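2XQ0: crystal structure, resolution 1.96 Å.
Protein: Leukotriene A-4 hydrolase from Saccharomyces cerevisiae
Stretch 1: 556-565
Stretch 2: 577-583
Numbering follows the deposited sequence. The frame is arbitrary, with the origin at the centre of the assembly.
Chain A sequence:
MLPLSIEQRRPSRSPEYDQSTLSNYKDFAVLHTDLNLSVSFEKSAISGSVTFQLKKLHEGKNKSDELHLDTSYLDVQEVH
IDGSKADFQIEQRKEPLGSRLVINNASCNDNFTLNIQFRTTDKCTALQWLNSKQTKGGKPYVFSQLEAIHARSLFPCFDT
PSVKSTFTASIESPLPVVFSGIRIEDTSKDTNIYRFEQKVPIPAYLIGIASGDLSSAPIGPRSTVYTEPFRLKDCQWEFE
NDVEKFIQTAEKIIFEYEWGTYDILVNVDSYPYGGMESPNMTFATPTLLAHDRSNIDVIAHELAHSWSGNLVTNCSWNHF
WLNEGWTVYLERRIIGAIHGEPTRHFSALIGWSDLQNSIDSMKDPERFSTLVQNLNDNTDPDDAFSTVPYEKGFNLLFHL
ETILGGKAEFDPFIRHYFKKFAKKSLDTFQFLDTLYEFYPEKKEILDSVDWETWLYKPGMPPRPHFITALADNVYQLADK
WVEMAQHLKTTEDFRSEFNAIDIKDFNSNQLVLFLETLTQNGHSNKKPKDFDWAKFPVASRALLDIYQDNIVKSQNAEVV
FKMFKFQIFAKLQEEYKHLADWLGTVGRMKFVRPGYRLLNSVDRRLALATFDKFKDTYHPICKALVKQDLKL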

# COMPACT_ATOMS: atom_id res chain seq x y z
N ASN A 556 20.00 -4.54 -4.04
CA ASN A 556 18.83 -3.91 -3.42
C ASN A 556 18.27 -2.84 -4.33
O ASN A 556 18.91 -1.82 -4.55
CB ASN A 556 19.19 -3.32 -2.06
CG ASN A 556 17.97 -2.81 -1.28
OD1 ASN A 556 17.05 -2.23 -1.85
ND2 ASN A 556 17.98 -3.02 0.03
N ALA A 557 17.07 -3.06 -4.86
CA ALA A 557 16.46 -2.13 -5.81
C ALA A 557 16.32 -0.73 -5.24
O ALA A 557 16.27 0.25 -5.99
CB ALA A 557 15.10 -2.65 -6.26
N GLU A 558 16.21 -0.63 -3.92
CA GLU A 558 16.08 0.67 -3.26
C GLU A 558 17.36 1.47 -3.36
O GLU A 558 17.33 2.68 -3.58
CB GLU A 558 15.73 0.49 -1.78
CG GLU A 558 14.35 -0.05 -1.51
CD GLU A 558 13.32 1.05 -1.44
OE1 GLU A 558 13.70 2.23 -1.60
OE2 GLU A 558 12.13 0.74 -1.22
N VAL A 559 18.49 0.81 -3.14
CA VAL A 559 19.79 1.46 -3.22
C VAL A 559 20.17 1.67 -4.68
O VAL A 559 20.67 2.73 -5.06
CB VAL A 559 20.90 0.62 -2.57
CG1 VAL A 559 22.26 1.22 -2.92
CG2 VAL A 559 20.70 0.52 -1.05
N VAL A 560 19.94 0.65 -5.50
CA VAL A 560 20.21 0.75 -6.92
C VAL A 560 19.49 1.96 -7.52
O VAL A 560 20.07 2.69 -8.32
CB VAL A 560 19.81 -0.53 -7.67
CG1 VAL A 560 19.72 -0.28 -9.16
CG2 VAL A 560 20.80 -1.66 -7.35
N PHE A 561 18.25 2.19 -7.10
CA PHE A 561 17.48 3.32 -7.62
C PHE A 561 18.14 4.63 -7.26
O PHE A 561 18.29 5.50 -8.10
CB PHE A 561 16.05 3.33 -7.10
CG PHE A 561 15.31 4.60 -7.44
CD1 PHE A 561 14.64 4.73 -8.64
CD2 PHE A 561 15.32 5.68 -6.57
CE1 PHE A 561 13.98 5.90 -8.97
CE2 PHE A 561 14.66 6.85 -6.88
CZ PHE A 561 13.98 6.96 -8.09
N LYS A 562 18.52 4.77 -5.98
CA LYS A 562 19.20 5.96 -5.50
C LYS A 562 20.52 6.17 -6.24
O LYS A 562 20.85 7.29 -6.61
CB LYS A 562 19.46 5.85 -4.00
CG LYS A 562 18.20 5.88 -3.17
CD LYS A 562 17.50 7.21 -3.34
CE LYS A 562 16.22 7.25 -2.54
NZ LYS A 562 15.47 8.49 -2.77
N MET A 563 21.26 5.09 -6.44
CA MET A 563 22.51 5.15 -7.21
C MET A 563 22.24 5.75 -8.58
O MET A 563 22.95 6.63 -9.03
CB MET A 563 23.12 3.76 -7.39
CG MET A 563 24.24 3.73 -8.43
SD MET A 563 24.67 2.08 -9.02
CE MET A 563 23.17 1.59 -9.84
N PHE A 564 21.21 5.26 -9.25
CA PHE A 564 20.85 5.82 -10.54
C PHE A 564 20.51 7.31 -10.43
O PHE A 564 20.97 8.12 -11.24
CB PHE A 564 19.71 5.04 -11.17
CG PHE A 564 20.15 3.83 -11.93
CD1 PHE A 564 21.02 3.95 -13.00
CD2 PHE A 564 19.70 2.57 -11.59
CE1 PHE A 564 21.44 2.84 -13.71
CE2 PHE A 564 20.11 1.45 -12.30
CZ PHE A 564 20.98 1.58 -13.36
N LYS A 565 19.74 7.66 -9.41
CA LYS A 565 19.33 9.05 -9.21
C LYS A 565 20.53 9.95 -8.91
O LYS A 565 20.64 11.06 -9.46
CB LYS A 565 18.29 9.14 -8.09
CG LYS A 565 17.73 10.53 -7.88
CD LYS A 565 16.86 10.57 -6.63
CE LYS A 565 16.18 11.91 -6.46
NZ LYS A 565 15.44 12.00 -5.18
N LYS A 577 22.27 4.90 -19.96
CA LYS A 577 21.87 3.67 -20.65
C LYS A 577 21.42 2.60 -19.67
O LYS A 577 20.51 1.81 -19.95
CB LYS A 577 23.03 3.15 -21.50
CG LYS A 577 22.79 1.80 -22.17
CD LYS A 577 21.75 1.91 -23.28
CE LYS A 577 21.80 0.71 -24.21
NZ LYS A 577 21.28 -0.53 -23.56
N HIS A 578 22.06 2.56 -18.51
CA HIS A 578 21.77 1.55 -17.51
C HIS A 578 20.46 1.85 -16.78
O HIS A 578 19.72 0.93 -16.44
CB HIS A 578 22.95 1.40 -16.55
CG HIS A 578 24.25 1.13 -17.23
ND1 HIS A 578 24.80 -0.13 -17.33
CD2 HIS A 578 25.10 1.96 -17.89
CE1 HIS A 578 25.93 -0.07 -18.00
NE2 HIS A 578 26.14 1.19 -18.35
N LEU A 579 20.19 3.14 -16.56
CA LEU A 579 18.91 3.56 -16.01
C LEU A 579 17.78 3.16 -16.94
O LEU A 579 16.78 2.60 -16.51
CB LEU A 579 18.86 5.08 -15.79
CG LEU A 579 17.47 5.60 -15.40
CD1 LEU A 579 16.93 4.86 -14.16
CD2 LEU A 579 17.49 7.10 -15.17
N ALA A 580 17.96 3.45 -18.23
CA ALA A 580 16.95 3.14 -19.24
C ALA A 580 16.60 1.66 -19.22
O ALA A 580 15.42 1.29 -19.18
CB ALA A 580 17.44 3.56 -20.63
N ASP A 581 17.62 0.81 -19.24
CA ASP A 581 17.42 -0.64 -19.29
C ASP A 581 16.91 -1.22 -17.97
O ASP A 581 16.11 -2.15 -17.97
CB ASP A 581 18.70 -1.36 -19.69
CG ASP A 581 19.21 -0.93 -21.05
OD1 ASP A 581 18.39 -0.67 -21.95
OD2 ASP A 581 20.45 -0.87 -21.21
N TRP A 582 17.39 -0.69 -16.85
CA TRP A 582 16.93 -1.12 -15.54
C TRP A 582 15.42 -0.87 -15.38
O TRP A 582 14.69 -1.68 -14.79
CB TRP A 582 17.68 -0.38 -14.44
CG TRP A 582 17.29 -0.76 -13.04
CD1 TRP A 582 17.68 -1.88 -12.36
CD2 TRP A 582 16.44 -0.02 -12.15
NE1 TRP A 582 17.12 -1.89 -11.10
CE2 TRP A 582 16.37 -0.76 -10.94
CE3 TRP A 582 15.74 1.18 -12.26
CZ2 TRP A 582 15.62 -0.31 -9.85
CZ3 TRP A 582 15.00 1.62 -11.16
CH2 TRP A 582 14.95 0.87 -9.98
N LEU A 583 14.97 0.26 -15.91
CA LEU A 583 13.58 0.66 -15.84
C LEU A 583 12.71 -0.34 -16.61
O LEU A 583 11.49 -0.41 -16.42
CB LEU A 583 13.44 2.07 -16.41
CG LEU A 583 12.48 3.01 -15.69
CD1 LEU A 583 11.12 2.35 -15.54
CD2 LEU A 583 13.04 3.38 -14.35

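Residues 557-565 and 577-582 are helical, and the two helices run roughly antiparallel, their N-to-C directions 141° apart and their axes 10.5 Å apart at closest approach. The backbones come nearest where Phe564 CA lies 6.2 Å from Leu579 CA. Asn556 caps the first helix: Asn556 OD1 accepts from Glu558 N at 2.7 Å, satisfying an amide that the first turn leaves without a helical partner, and Asn556 O accepts from Val560 N at 2.8 Å. The i to i+4 ladder continues through Phe564 N to Val560 O (3.0 Å) and Lys565 N to Phe561 O (2.9 Å); in the second stretch Trp582 N donates to His578 O (2.9 Å). No hydrogen bond crosses between the stretches, and the contact, 339 Å² of buried surface counting both sides, is a matter of packing.

Two aromatic side chains, Phe564 and Trp582, supply most of it, each pointing from CA to CB toward the other stretch. Trp582, with chi1 near 180° (t), fits as a knob among Ala557, Val560, Phe561 and Phe564, residues spaced along one side of the first helix. Val560 CG1 sits over one face of the indole, 4.0 Å from the centroid of the five-membered ring of Trp582, a CH-pi contact that suits a compact branched side chain. At Ala557 the six-membered end of the indole lies close to the helix, with Trp582 CZ2 4.0 Å from Ala557 O and 4.3 Å from Ala557 CB. Phe561 offers its CB to Trp582 CH2 at 3.9 Å, while Trp582 CZ3 lies at the edge of the Phe561 ring.

Phe564 (chi1 -85°, m) reaches across to the second helix. Phe564 CE2 is 3.7 Å from Trp582 CG, and the Phe564 ring meets the five-membered ring of Trp582 obliquely, with planes at 39° and centroids 5.2 Å apart. Phe564 CE1 presses on the backbone, 3.1 Å from Leu579 N and 3.4 Å from His578 C. Leu579 CA stands over one face of the Phe564 ring, 3.9 Å from its centroid, and Leu579 CB packs 3.7 Å from Phe564 CD1. Phe564 and Leu579 are both buried, a setting that suits apolar side chains, which pack without needing hydrogen-bonding partners. His578 CB also touches Phe564 CE1, at 3.5 Å, but the exposed, poorly ordered imidazole leads away.

Charge stays outside this apolar contact. Lys577 and Asp581, one turn apart on the second helix, form a salt bridge through Lys577 NZ and Asp581 OD2 at 2.5 Å, and neither touches the first stretch.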